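Local coordinates for protein flavin prenyltransferase PAD1, mitochondrial (Aspergillus niger, PDB 6QLG) that probably transfers a dimethylallyl group to reduced FMN, making the prenylated flavin cofactor that a partner ferulic acid decarboxylase uses, at residues B[121-126]-B[206-211]; B[130-135]-B[141-146]; B[158-163]-B[171-176]. All coordinates share one frame; numbering follows the deposited sequence.

Interaction 1 of 3, residues B[121-126]-B[206-211]; sequences IVVPCS and GRMLDL. With DMA (dimethylallyl diphosphate), chain N; FMN (flavin mononucleotide), chain M.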
loop_
_atom_site.group_PDB
_atom_site.type_symbol
_atom_site.label_atom_id
_atom_site.label_comp_id
_atom_site.label_asym_id
_atom_site.label_seq_id
_atom_site.Cartn_x
_atom_site.Cartn_y
_atom_site.Cartn_z
ATOM N N ILE B 121 -21.963 -0.017 -22.198
ATOM C CA ILE B 121 -22.591 0.544 -21.010
ATOM C C ILE B 121 -23.417 -0.546 -20.341
ATOM O O ILE B 121 -24.229 -1.211 -20.995
ATOM C CB ILE B 121 -23.455 1.782 -21.334
ATOM C CG1 ILE B 121 -24.132 2.307 -20.066
ATOM C CG2 ILE B 121 -24.470 1.480 -22.437
ATOM C CD1 ILE B 121 -24.728 3.696 -20.210
ATOM N N VAL B 122 -23.183 -0.749 -19.049
ATOM C CA VAL B 122 -23.962 -1.673 -18.234
ATOM C C VAL B 122 -24.966 -0.835 -17.455
ATOM O O VAL B 122 -24.592 -0.083 -16.548
ATOM C CB VAL B 122 -23.070 -2.503 -17.300
ATOM C CG1 VAL B 122 -23.892 -3.564 -16.585
ATOM C CG2 VAL B 122 -21.931 -3.147 -18.084
ATOM N N VAL B 123 -26.241 -0.947 -17.813
ATOM C CA VAL B 123 -27.263 -0.048 -17.283
ATOM C C VAL B 123 -28.587 -0.791 -17.123
ATOM O O VAL B 123 -29.165 -1.252 -18.118
ATOM C CB VAL B 123 -27.419 1.193 -18.180
ATOM C CG1 VAL B 123 -27.513 0.796 -19.658
ATOM C CG2 VAL B 123 -28.634 2.006 -17.760
ATOM N N PRO B 124 -29.089 -0.966 -15.893
ATOM C CA PRO B 124 -28.358 -0.627 -14.668
ATOM C C PRO B 124 -27.336 -1.710 -14.340
ATOM O O PRO B 124 -27.439 -2.814 -14.880
ATOM C CB PRO B 124 -29.460 -0.560 -13.614
ATOM C CG PRO B 124 -30.474 -1.550 -14.097
ATOM C CD PRO B 124 -30.433 -1.497 -15.605
ATOM N N CYS B 125 -26.366 -1.405 -13.485
ATOM C CA CYS B 125 -25.300 -2.339 -13.149
ATOM C C CYS B 125 -25.429 -2.745 -11.687
ATOM O O CYS B 125 -25.336 -1.898 -10.791
ATOM C CB CYS B 125 -23.925 -1.727 -13.416
ATOM S SG CYS B 125 -22.559 -2.873 -13.118
ATOM N N SER B 126 -25.639 -4.037 -11.453
ATOM C CA SER B 126 -25.721 -4.553 -10.098
ATOM C C SER B 126 -24.336 -4.603 -9.457
ATOM O O SER B 126 -23.304 -4.519 -10.130
ATOM C CB SER B 126 -26.342 -5.948 -10.092
ATOM O OG SER B 126 -25.472 -6.883 -10.711
ATOM N N GLY B 206 -29.154 11.081 -20.933
ATOM C CA GLY B 206 -28.368 11.998 -21.742
ATOM C C GLY B 206 -26.970 12.208 -21.194
ATOM O O GLY B 206 -26.009 12.340 -21.956
ATOM N N ARG B 207 -26.835 12.241 -19.867
ATOM C CA ARG B 207 -25.516 12.413 -19.269
ATOM C C ARG B 207 -24.674 11.151 -19.402
ATOM O O ARG B 207 -23.448 11.239 -19.538
ATOM C CB ARG B 207 -25.654 12.819 -17.802
ATOM C CG ARG B 207 -26.351 14.157 -17.598
ATOM C CD ARG B 207 -25.454 15.326 -17.987
ATOM N NE ARG B 207 -24.449 15.595 -16.959
ATOM C CZ ARG B 207 -23.170 15.252 -17.057
ATOM N NH1 ARG B 207 -22.727 14.628 -18.140
ATOM N NH2 ARG B 207 -22.330 15.531 -16.068
ATOM N N MET B 208 -25.307 9.974 -19.361
ATOM C CA MET B 208 -24.591 8.731 -19.635
ATOM C C MET B 208 -23.969 8.755 -21.023
ATOM O O MET B 208 -22.784 8.449 -21.195
ATOM C CB MET B 208 -25.538 7.535 -19.522
ATOM C CG MET B 208 -26.030 7.209 -18.134
ATOM S SD MET B 208 -27.331 5.962 -18.233
ATOM C CE MET B 208 -28.194 6.277 -16.694
ATOM N N LEU B 209 -24.767 9.110 -22.033
ATOM C CA LEU B 209 -24.303 9.041 -23.412
ATOM C C LEU B 209 -23.319 10.153 -23.750
ATOM O O LEU B 209 -22.627 10.056 -24.770
ATOM C CB LEU B 209 -25.500 9.072 -24.363
ATOM C CG LEU B 209 -26.506 7.936 -24.148
ATOM C CD1 LEU B 209 -27.580 7.939 -25.225
ATOM C CD2 LEU B 209 -25.804 6.583 -24.095
ATOM N N ASP B 210 -23.242 11.201 -22.922
ATOM C CA ASP B 210 -22.170 12.182 -23.068
ATOM C C ASP B 210 -20.800 11.524 -22.982
ATOM O O ASP B 210 -19.854 11.968 -23.642
ATOM C CB ASP B 210 -22.287 13.266 -21.993
ATOM C CG ASP B 210 -23.356 14.294 -22.307
ATOM O OD1 ASP B 210 -23.766 14.392 -23.482
ATOM O OD2 ASP B 210 -23.779 15.009 -21.375
ATOM N N LEU B 211 -20.674 10.471 -22.173
ATOM C CA LEU B 211 -19.400 9.784 -22.014
ATOM C C LEU B 211 -18.976 9.028 -23.266
ATOM O O LEU B 211 -17.809 8.637 -23.367
ATOM C CB LEU B 211 -19.474 8.833 -20.819
ATOM C CG LEU B 211 -19.642 9.562 -19.483
ATOM C CD1 LEU B 211 -20.189 8.634 -18.411
ATOM C CD2 LEU B 211 -18.320 10.178 -19.049
HETATM C C1 DMA N . -24.450 19.934 -11.889
HETATM O O1 DMA N . -23.811 19.327 -12.979
HETATM C C2 DMA N . -23.743 21.242 -11.540
HETATM C C3 DMA N . -24.407 22.380 -11.552
HETATM C C4 DMA N . -23.687 23.679 -11.206
HETATM C C5 DMA N . -25.890 22.406 -11.913
HETATM P PA DMA N . -22.833 18.030 -12.689
HETATM O O1A DMA N . -22.675 17.845 -11.196
HETATM O O2A DMA N . -21.482 18.257 -13.321
HETATM O O3A DMA N . -23.500 16.672 -13.340
HETATM P PB DMA N . -25.121 16.461 -13.527
HETATM O O1B DMA N . -25.848 17.151 -12.401
HETATM O O2B DMA N . -25.449 14.986 -13.486
HETATM O O3B DMA N . -25.545 17.049 -14.851
HETATM N N1 FMN M . -28.548 -5.716 -6.667
HETATM C C2 FMN M . -27.814 -4.550 -6.617
HETATM O O2 FMN M . -26.595 -4.604 -6.505
HETATM N N3 FMN M . -28.453 -3.332 -6.693
HETATM C C4 FMN M . -29.830 -3.288 -6.819
HETATM O O4 FMN M . -30.423 -2.209 -6.888
HETATM C C4A FMN M . -30.575 -4.458 -6.870
HETATM N N5 FMN M . -31.950 -4.386 -6.996
HETATM C C5A FMN M . -32.708 -5.541 -7.051
HETATM C C6 FMN M . -34.100 -5.476 -7.181
HETATM C C7 FMN M . -34.874 -6.632 -7.236
HETATM C C7M FMN M . -36.370 -6.541 -7.376
HETATM C C8 FMN M . -34.233 -7.869 -7.163
HETATM C C8M FMN M . -35.039 -9.140 -7.218
HETATM C C9 FMN M . -32.841 -7.929 -7.029
HETATM C C9A FMN M . -32.067 -6.774 -6.975
HETATM N N10 FMN M . -30.679 -6.839 -6.857
HETATM C C10 FMN M . -29.927 -5.679 -6.792
HETATM C "C1'" FMN M . -29.979 -8.166 -6.750
HETATM C "C2'" FMN M . -29.418 -8.736 -8.054
HETATM O "O2'" FMN M . -30.461 -8.986 -8.973
HETATM C "C3'" FMN M . -28.663 -10.028 -7.738
HETATM O "O3'" FMN M . -27.514 -9.718 -6.982
HETATM C "C4'" FMN M . -28.248 -10.798 -8.986
HETATM O "O4'" FMN M . -27.368 -11.841 -8.627
HETATM C "C5'" FMN M . -27.541 -9.903 -9.991
HETATM O "O5'" FMN M . -27.340 -10.661 -11.161
HETATM P P FMN M . -26.895 -9.958 -12.537
HETATM O O1P FMN M . -26.199 -10.977 -13.405
HETATM O O2P FMN M . -28.134 -9.453 -13.234
HETATM O O3P FMN M . -25.940 -8.815 -12.279
#
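Met208 lays its thioether across two branched side chains of strand 119-125. Its SD lies 4.0 Å from Ile121 CD1 and 4.2 Å from Val123 CG2, and the same Ile121 CD1 reaches 4.0 Å from Met208 CB, so one methyl meets both the root and the sulfur of the chain. The approach to Ile121 is nearly perpendicular, that to Val123 oblique. Met208 leaves the helix with CG anti to the carbonyl carbon (chi1 -69°) and runs extended from there, which takes the sulfur out over the sheet. Val159 of the next strand, Val59 of helix 53-65 and Phe184 also touch Met208, placing helix 197-210 against the central parallel sheet of this Rossmann-like flavoprotein fold.

The polar ends lie away from the touching side chains. After the cis peptide before Pro124, the strand delivers Ser126 to the N-cap of helix 127-135, where its OG bonds FMN O3P at 2.5 Å. On the helix, Arg207 belongs to a different pocket, that of a dimethylallyl diphosphate: Arg207 NE donates to its O3B at 2.8 Å (168°), and NH2 to its O3A in the guanidinium plane at 3.2 Å (170°). Glu152 of a neighbouring subunit pairs with Arg207 NH2. Because the touching atoms are carbon and sulfur, cohesion here rests on dispersion and burial, while the directional bonds of Ser126 and Arg207, including those to the two ligands, lie outside the touching patch.

Interaction 2 of 3, residues B[130-135]-B[141-146]; sequences LAAIHS and LISRTA. With FMN (flavin mononucleotide), chain T.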
loop_
_atom_site.group_PDB
_atom_site.type_symbol
_atom_site.label_atom_id
_atom_site.label_comp_id
_atom_site.label_asym_id
_atom_site.label_seq_id
_atom_site.Cartn_x
_atom_site.Cartn_y
_atom_site.Cartn_z
ATOM N N LEU B 130 -20.733 -5.586 -11.148
ATOM C CA LEU B 130 -19.584 -4.739 -10.832
ATOM C C LEU B 130 -18.447 -5.561 -10.234
ATOM O O LEU B 130 -17.273 -5.354 -10.565
ATOM C CB LEU B 130 -20.000 -3.625 -9.869
ATOM C CG LEU B 130 -18.876 -2.972 -9.054
ATOM C CD1 LEU B 130 -17.963 -2.129 -9.943
ATOM C CD2 LEU B 130 -19.436 -2.133 -7.915
ATOM N N ALA B 131 -18.780 -6.513 -9.361
ATOM C CA ALA B 131 -17.751 -7.335 -8.733
ATOM C C ALA B 131 -17.151 -8.329 -9.717
ATOM O O ALA B 131 -15.945 -8.605 -9.669
ATOM C CB ALA B 131 -18.333 -8.068 -7.530
ATOM N N ALA B 132 -17.978 -8.897 -10.599
ATOM C CA ALA B 132 -17.455 -9.783 -11.635
ATOM C C ALA B 132 -16.435 -9.063 -12.506
ATOM O O ALA B 132 -15.378 -9.618 -12.830
ATOM C CB ALA B 132 -18.602 -10.329 -12.489
ATOM N N ILE B 133 -16.728 -7.817 -12.882
ATOM C CA ILE B 133 -15.811 -7.059 -13.726
ATOM C C ILE B 133 -14.557 -6.677 -12.949
ATOM O O ILE B 133 -13.436 -6.782 -13.462
ATOM C CB ILE B 133 -16.526 -5.823 -14.304
ATOM C CG1 ILE B 133 -17.698 -6.259 -15.186
ATOM C CG2 ILE B 133 -15.556 -4.962 -15.096
ATOM C CD1 ILE B 133 -18.653 -5.135 -15.535
ATOM N N HIS B 134 -14.721 -6.232 -11.701
ATOM C CA HIS B 134 -13.567 -5.868 -10.883
ATOM C C HIS B 134 -12.669 -7.073 -10.624
ATOM O O HIS B 134 -11.443 -6.989 -10.757
ATOM C CB HIS B 134 -14.028 -5.253 -9.562
ATOM C CG HIS B 134 -12.938 -5.140 -8.541
ATOM N ND1 HIS B 134 -12.642 -6.151 -7.651
ATOM C CD2 HIS B 134 -12.067 -4.138 -8.273
ATOM C CE1 HIS B 134 -11.637 -5.777 -6.880
ATOM N NE2 HIS B 134 -11.270 -4.559 -7.236
ATOM N N SER B 135 -13.264 -8.206 -10.241
ATOM C CA SER B 135 -12.463 -9.383 -9.923
ATOM C C SER B 135 -11.842 -9.998 -11.169
ATOM O O SER B 135 -10.767 -10.605 -11.089
ATOM C CB SER B 135 -13.317 -10.426 -9.200
ATOM O OG SER B 135 -14.338 -10.918 -10.053
ATOM N N LEU B 141 -21.568 -13.451 -20.632
ATOM C CA LEU B 141 -21.241 -12.596 -21.768
ATOM C C LEU B 141 -21.114 -11.132 -21.369
ATOM O O LEU B 141 -20.321 -10.399 -21.969
ATOM C CB LEU B 141 -22.287 -12.748 -22.871
ATOM C CG LEU B 141 -21.923 -12.009 -24.161
ATOM C CD1 LEU B 141 -20.553 -12.458 -24.648
ATOM C CD2 LEU B 141 -22.974 -12.233 -25.230
ATOM N N ILE B 142 -21.879 -10.684 -20.372
ATOM C CA ILE B 142 -21.783 -9.293 -19.937
ATOM C C ILE B 142 -20.411 -9.018 -19.330
ATOM O O ILE B 142 -19.728 -8.059 -19.708
ATOM C CB ILE B 142 -22.917 -8.956 -18.952
ATOM C CG1 ILE B 142 -24.250 -8.852 -19.695
ATOM C CG2 ILE B 142 -22.618 -7.659 -18.211
ATOM C CD1 ILE B 142 -25.439 -8.605 -18.797
ATOM N N SER B 143 -19.978 -9.864 -18.394
ATOM C CA SER B 143 -18.707 -9.614 -17.719
ATOM C C SER B 143 -17.524 -9.858 -18.649
ATOM O O SER B 143 -16.522 -9.138 -18.586
ATOM C CB SER B 143 -18.603 -10.472 -16.456
ATOM O OG SER B 143 -18.945 -11.821 -16.714
ATOM N N ARG B 144 -17.625 -10.857 -19.533
ATOM C CA ARG B 144 -16.543 -11.107 -20.482
ATOM C C ARG B 144 -16.385 -9.952 -21.461
ATOM O O ARG B 144 -15.261 -9.515 -21.737
ATOM C CB ARG B 144 -16.785 -12.415 -21.234
ATOM C CG ARG B 144 -15.768 -12.707 -22.339
ATOM C CD ARG B 144 -14.339 -12.764 -21.806
ATOM N NE ARG B 144 -13.369 -13.033 -22.865
ATOM C CZ ARG B 144 -12.053 -12.879 -22.736
ATOM N NH1 ARG B 144 -11.538 -12.453 -21.592
ATOM N NH2 ARG B 144 -11.249 -13.150 -23.756
ATOM N N THR B 145 -17.497 -9.442 -21.996
ATOM C CA THR B 145 -17.406 -8.332 -22.940
ATOM C C THR B 145 -16.838 -7.087 -22.269
ATOM O O THR B 145 -16.018 -6.375 -22.860
ATOM C CB THR B 145 -18.778 -8.046 -23.553
ATOM O OG1 THR B 145 -19.297 -9.247 -24.139
ATOM C CG2 THR B 145 -18.665 -6.983 -24.635
ATOM N N ALA B 146 -17.250 -6.814 -21.028
ATOM C CA ALA B 146 -16.655 -5.707 -20.285
ATOM C C ALA B 146 -15.168 -5.939 -20.050
ATOM O O ALA B 146 -14.356 -5.018 -20.201
ATOM C CB ALA B 146 -17.380 -5.514 -18.954
HETATM N N1 FMN T . -10.948 -16.232 -22.674
HETATM C C2 FMN T . -9.660 -15.879 -22.330
HETATM O O2 FMN T . -9.450 -15.338 -21.247
HETATM N N3 FMN T . -8.617 -16.136 -23.199
HETATM C C4 FMN T . -8.860 -16.748 -24.417
HETATM O O4 FMN T . -7.936 -16.984 -25.204
HETATM C C4A FMN T . -10.158 -17.104 -24.763
HETATM N N5 FMN T . -10.391 -17.715 -25.974
HETATM C C5A FMN T . -11.677 -18.073 -26.324
HETATM C C6 FMN T . -11.918 -18.691 -27.550
HETATM C C7 FMN T . -13.215 -19.048 -27.894
HETATM C C7M FMN T . -13.486 -19.713 -29.208
HETATM C C8 FMN T . -14.270 -18.791 -27.022
HETATM C C8M FMN T . -15.666 -19.185 -27.412
HETATM C C9 FMN T . -14.027 -18.174 -25.800
HETATM C C9A FMN T . -12.733 -17.814 -25.449
HETATM N N10 FMN T . -12.491 -17.202 -24.228
HETATM C C10 FMN T . -11.204 -16.843 -23.886
HETATM C "C1'" FMN T . -13.612 -16.903 -23.273
HETATM C "C2'" FMN T . -13.749 -17.965 -22.191
HETATM O "O2'" FMN T . -14.106 -19.190 -22.787
HETATM C "C3'" FMN T . -14.838 -17.550 -21.210
HETATM O "O3'" FMN T . -14.379 -16.512 -20.371
HETATM C "C4'" FMN T . -15.271 -18.722 -20.338
HETATM O "O4'" FMN T . -16.205 -18.266 -19.385
HETATM C "C5'" FMN T . -14.104 -19.337 -19.570
HETATM O "O5'" FMN T . -14.614 -20.394 -18.783
HETATM P P FMN T . -13.672 -21.540 -18.152
HETATM O O1P FMN T . -14.393 -22.189 -16.990
HETATM O O2P FMN T . -13.376 -22.562 -19.225
HETATM O O3P FMN T . -12.386 -20.922 -17.647
HETATM O O HOH W 1 -15.185 -9.978 -15.551
#
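Ile133 gives the largest share of the buried surface, reaching from helix 127-135 to the next helix, 141-151. Its CD1 comes 3.7 Å from Ala146 CB and its CG1 3.9 Å from the same methyl, so the isoleucine branch lies over a small residue. CG1 sits anti to the carbonyl carbon (chi1 -62°), and that rotation carries the branch across to Ala146. One turn earlier Ser143 presents its CB to Ala132 CB at 4.0 Å, beside Ile133. The axes of the two short segments approach to 9.2 Å at a crossing angle of -41°.

The two consecutive helices, joined by a short loop, pack on the sheet: Ile133 also rests on Leu158 and Ala146 on Leu156, both of strand 155-160. A water oxygen lies 2.8 Å from Ala132 O and farther, weakly, from Ser143 O; with more acceptors in reach than protons, it cannot serve all at once. Arg144, pointing away from the first helix, lays a guanidinium face over N1 of an FMN held mainly by a neighbouring subunit; N1 stands 3.3 Å above the plane, toward its rim. Glu162 of that subunit forms a salt bridge with Arg144 NH2. Between the helices aliphatic carbon thus meets aliphatic carbon, with a water near two carbonyls and the arginine's charge turned outward to a subunit boundary and its flavin.

Interaction 3 of 3, residues B[158-163]-B[171-176]; sequences LVARET and RNMLEV. With FMN (flavin mononucleotide), chain M; DMA (dimethylallyl diphosphate), chain J.
The guanidinium of Arg161 has oxygen O2A of dimethylallyl diphosphate at its edge and in its plane, with O3B also near that plane, while flavin O4 approaches obliquely. The segment ends the first strand of a beta-alpha-beta crossover made of strand 155-160, helix 167-178 and strand 182-183. Arg161 NH2 bonds FMN O4 at 3.1 Å (137°), and Arg161 NH1 makes a weak bond to O3B of dimethylallyl diphosphate at 3.5 Å. The backbone of the same residue grips the flavin too: FMN N3 donates to Arg161 O at 2.9 Å, so one residue reads both the imide N-H and the adjoining carbonyl.

The packing of strand and helix is apolar: Met173, extended beyond CG, brings CE to 3.9 Å from Ala160 CB, and Leu158 CD1 meets Val176 CG1 at 4.2 Å. Ile183 of the next strand touches Leu158, Met173 and Val176. Arg161, just past the strand, points away from that core and toward the ligands.

Beyond the strand, Glu162 bends at chi2 (56°), which swings its carboxylate off the helix toward the diphosphate; Lys151 of a neighbouring subunit forms a salt bridge with OE1. Glu162 OE1 also accepts Thr163 N at 2.8 Å through its anti lone pair.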
loop_
_atom_site.group_PDB
_atom_site.type_symbol
_atom_site.label_atom_id
_atom_site.label_comp_id
_atom_site.label_asym_id
_atom_site.label_seq_id
_atom_site.Cartn_x
_atom_site.Cartn_y
_atom_site.Cartn_z
ATOM N N LEU B 158 -20.348 1.911 -16.211
ATOM C CA LEU B 158 -21.115 1.064 -15.304
ATOM C C LEU B 158 -22.077 1.949 -14.523
ATOM O O LEU B 158 -21.653 2.722 -13.656
ATOM C CB LEU B 158 -20.195 0.294 -14.357
ATOM C CG LEU B 158 -19.030 -0.485 -14.965
ATOM C CD1 LEU B 158 -18.250 -1.199 -13.871
ATOM C CD2 LEU B 158 -19.529 -1.477 -15.996
ATOM N N VAL B 159 -23.369 1.837 -14.826
ATOM C CA VAL B 159 -24.392 2.550 -14.070
ATOM C C VAL B 159 -24.671 1.762 -12.796
ATOM O O VAL B 159 -25.729 1.136 -12.650
ATOM C CB VAL B 159 -25.666 2.763 -14.911
ATOM C CG1 VAL B 159 -26.649 3.677 -14.186
ATOM C CG2 VAL B 159 -25.301 3.357 -16.267
ATOM N N ALA B 160 -23.713 1.784 -11.867
ATOM C CA ALA B 160 -23.761 0.943 -10.675
ATOM C C ALA B 160 -24.772 1.505 -9.684
ATOM O O ALA B 160 -24.600 2.618 -9.178
ATOM C CB ALA B 160 -22.377 0.851 -10.037
ATOM N N ARG B 161 -25.814 0.733 -9.391
ATOM C CA ARG B 161 -26.917 1.192 -8.556
ATOM C C ARG B 161 -26.957 0.363 -7.279
ATOM O O ARG B 161 -27.188 -0.851 -7.323
ATOM C CB ARG B 161 -28.242 1.104 -9.311
ATOM C CG ARG B 161 -29.362 1.875 -8.650
ATOM C CD ARG B 161 -30.180 0.979 -7.741
ATOM N NE ARG B 161 -31.029 1.746 -6.834
ATOM C CZ ARG B 161 -31.301 1.382 -5.584
ATOM N NH1 ARG B 161 -32.075 2.140 -4.821
ATOM N NH2 ARG B 161 -30.789 0.261 -5.093
ATOM N N GLU B 162 -26.757 1.031 -6.144
ATOM C CA GLU B 162 -26.794 0.427 -4.821
ATOM C C GLU B 162 -26.712 1.540 -3.793
ATOM O O GLU B 162 -26.006 2.531 -4.004
ATOM C CB GLU B 162 -25.639 -0.562 -4.605
ATOM C CG GLU B 162 -25.648 -1.279 -3.241
ATOM C CD GLU B 162 -26.943 -2.033 -2.967
ATOM O OE1 GLU B 162 -27.910 -1.405 -2.481
ATOM O OE2 GLU B 162 -26.987 -3.256 -3.225
ATOM N N THR B 163 -27.443 1.372 -2.689
ATOM C CA THR B 163 -27.364 2.311 -1.585
ATOM C C THR B 163 -27.906 1.664 -0.325
ATOM O O THR B 163 -28.895 0.920 -0.401
ATOM C CB THR B 163 -28.117 3.615 -1.885
ATOM O OG1 THR B 163 -27.668 4.631 -0.981
ATOM C CG2 THR B 163 -29.618 3.462 -1.721
ATOM N N ARG B 171 -14.536 -0.206 -2.801
ATOM C CA ARG B 171 -13.256 -0.714 -3.286
ATOM C C ARG B 171 -13.375 -1.203 -4.723
ATOM O O ARG B 171 -12.510 -0.917 -5.560
ATOM C CB ARG B 171 -12.750 -1.836 -2.377
ATOM C CG ARG B 171 -11.519 -2.554 -2.916
ATOM C CD ARG B 171 -11.455 -4.001 -2.450
ATOM N NE ARG B 171 -12.400 -4.857 -3.161
ATOM C CZ ARG B 171 -13.000 -5.916 -2.624
ATOM N NH1 ARG B 171 -12.753 -6.252 -1.365
ATOM N NH2 ARG B 171 -13.846 -6.639 -3.345
ATOM N N ASN B 172 -14.445 -1.941 -5.032
ATOM C CA ASN B 172 -14.654 -2.402 -6.399
ATOM C C ASN B 172 -14.807 -1.228 -7.357
ATOM O O ASN B 172 -14.257 -1.247 -8.465
ATOM C CB ASN B 172 -15.877 -3.316 -6.464
ATOM C CG ASN B 172 -15.635 -4.659 -5.806
ATOM O OD1 ASN B 172 -14.516 -4.965 -5.392
ATOM N ND2 ASN B 172 -16.683 -5.470 -5.705
ATOM N N MET B 173 -15.533 -0.187 -6.942
ATOM C CA MET B 173 -15.718 0.981 -7.799
ATOM C C MET B 173 -14.402 1.712 -8.032
ATOM O O MET B 173 -14.069 2.060 -9.171
ATOM C CB MET B 173 -16.745 1.929 -7.183
ATOM C CG MET B 173 -18.183 1.452 -7.271
ATOM S SD MET B 173 -19.281 2.544 -6.352
ATOM C CE MET B 173 -20.832 1.653 -6.493
ATOM N N LEU B 174 -13.648 1.967 -6.960
ATOM C CA LEU B 174 -12.390 2.695 -7.094
ATOM C C LEU B 174 -11.409 1.933 -7.976
ATOM O O LEU B 174 -10.801 2.506 -8.889
ATOM C CB LEU B 174 -11.777 2.957 -5.716
ATOM C CG LEU B 174 -10.373 3.573 -5.726
ATOM C CD1 LEU B 174 -10.397 4.971 -6.338
ATOM C CD2 LEU B 174 -9.776 3.608 -4.325
ATOM N N GLU B 175 -11.254 0.631 -7.728
ATOM C CA GLU B 175 -10.226 -0.135 -8.422
ATOM C C GLU B 175 -10.613 -0.452 -9.863
ATOM O O GLU B 175 -9.734 -0.512 -10.730
ATOM C CB GLU B 175 -9.912 -1.412 -7.636
ATOM C CG GLU B 175 -9.150 -1.119 -6.337
ATOM C CD GLU B 175 -8.801 -2.361 -5.531
ATOM O OE1 GLU B 175 -9.133 -3.484 -5.965
ATOM O OE2 GLU B 175 -8.195 -2.207 -4.449
ATOM N N VAL B 176 -11.903 -0.643 -10.151
ATOM C CA VAL B 176 -12.287 -0.817 -11.549
ATOM C C VAL B 176 -12.196 0.512 -12.292
ATOM O O VAL B 176 -11.935 0.537 -13.501
ATOM C CB VAL B 176 -13.687 -1.453 -11.665
ATOM C CG1 VAL B 176 -14.789 -0.402 -11.555
ATOM C CG2 VAL B 176 -13.812 -2.226 -12.975
HETATM N N1 FMN M . -28.548 -5.716 -6.667
HETATM C C2 FMN M . -27.814 -4.550 -6.617
HETATM O O2 FMN M . -26.595 -4.604 -6.505
HETATM N N3 FMN M . -28.453 -3.332 -6.693
HETATM C C4 FMN M . -29.830 -3.288 -6.819
HETATM O O4 FMN M . -30.423 -2.209 -6.888
HETATM C C4A FMN M . -30.575 -4.458 -6.870
HETATM N N5 FMN M . -31.950 -4.386 -6.996
HETATM C C5A FMN M . -32.708 -5.541 -7.051
HETATM C C6 FMN M . -34.100 -5.476 -7.181
HETATM C C7 FMN M . -34.874 -6.632 -7.236
HETATM C C7M FMN M . -36.370 -6.541 -7.376
HETATM C C8 FMN M . -34.233 -7.869 -7.163
HETATM C C8M FMN M . -35.039 -9.140 -7.218
HETATM C C9 FMN M . -32.841 -7.929 -7.029
HETATM C C9A FMN M . -32.067 -6.774 -6.975
HETATM N N10 FMN M . -30.679 -6.839 -6.857
HETATM C C10 FMN M . -29.927 -5.679 -6.792
HETATM C "C1'" FMN M . -29.979 -8.166 -6.750
HETATM C "C2'" FMN M . -29.418 -8.736 -8.054
HETATM O "O2'" FMN M . -30.461 -8.986 -8.973
HETATM C "C3'" FMN M . -28.663 -10.028 -7.738
HETATM O "O3'" FMN M . -27.514 -9.718 -6.982
HETATM C "C4'" FMN M . -28.248 -10.798 -8.986
HETATM O "O4'" FMN M . -27.368 -11.841 -8.627
HETATM C "C5'" FMN M . -27.541 -9.903 -9.991
HETATM O "O5'" FMN M . -27.340 -10.661 -11.161
HETATM P P FMN M . -26.895 -9.958 -12.537
HETATM O O1P FMN M . -26.199 -10.977 -13.405
HETATM O O2P FMN M . -28.134 -9.453 -13.234
HETATM O O3P FMN M . -25.940 -8.815 -12.279
HETATM C C1 DMA J . -32.998 -4.543 -3.397
HETATM O O1 DMA J . -32.415 -4.415 -2.135
HETATM C C2 DMA J . -33.367 -6.000 -3.615
HETATM C C3 DMA J . -34.632 -6.323 -3.696
HETATM C C4 DMA J . -34.988 -7.786 -3.909
HETATM C C5 DMA J . -35.714 -5.248 -3.585
HETATM P PA DMA J . -31.731 -2.962 -1.815
HETATM O O1A DMA J . -31.283 -2.910 -0.370
HETATM O O2A DMA J . -30.534 -2.871 -2.736
HETATM O O3A DMA J . -32.873 -1.805 -2.143
HETATM P PB DMA J . -32.912 -0.296 -1.467
HETATM O O1B DMA J . -31.512 0.279 -1.471
HETATM O O2B DMA J . -33.416 -0.314 -0.041
HETATM O O3B DMA J . -33.843 0.584 -2.271
#

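How the interactions relate
Along the chain, interactions 2 and 3 follow one another, and both fall between the two segments of interaction 1. The centres of interactions 1 and 2 are about 15 Å apart, and interaction 3 lies about 12 Å from each. Strands 119-125 and 155-160 are neighbours in the parallel sheet, joined where Val159 O lies 2.7 Å from Cys125 N, so interactions 1 and 3 share that sheet and the same FMN. Helix 127-135, which follows the strand of interaction 1, meets helix 167-178 of interaction 3 at His134 NE2, 2.7 Å from Glu175 OE1. Arg144, Arg161 and Arg207 reach ligands in pockets built from more than one subunit, which therefore depend on assembly.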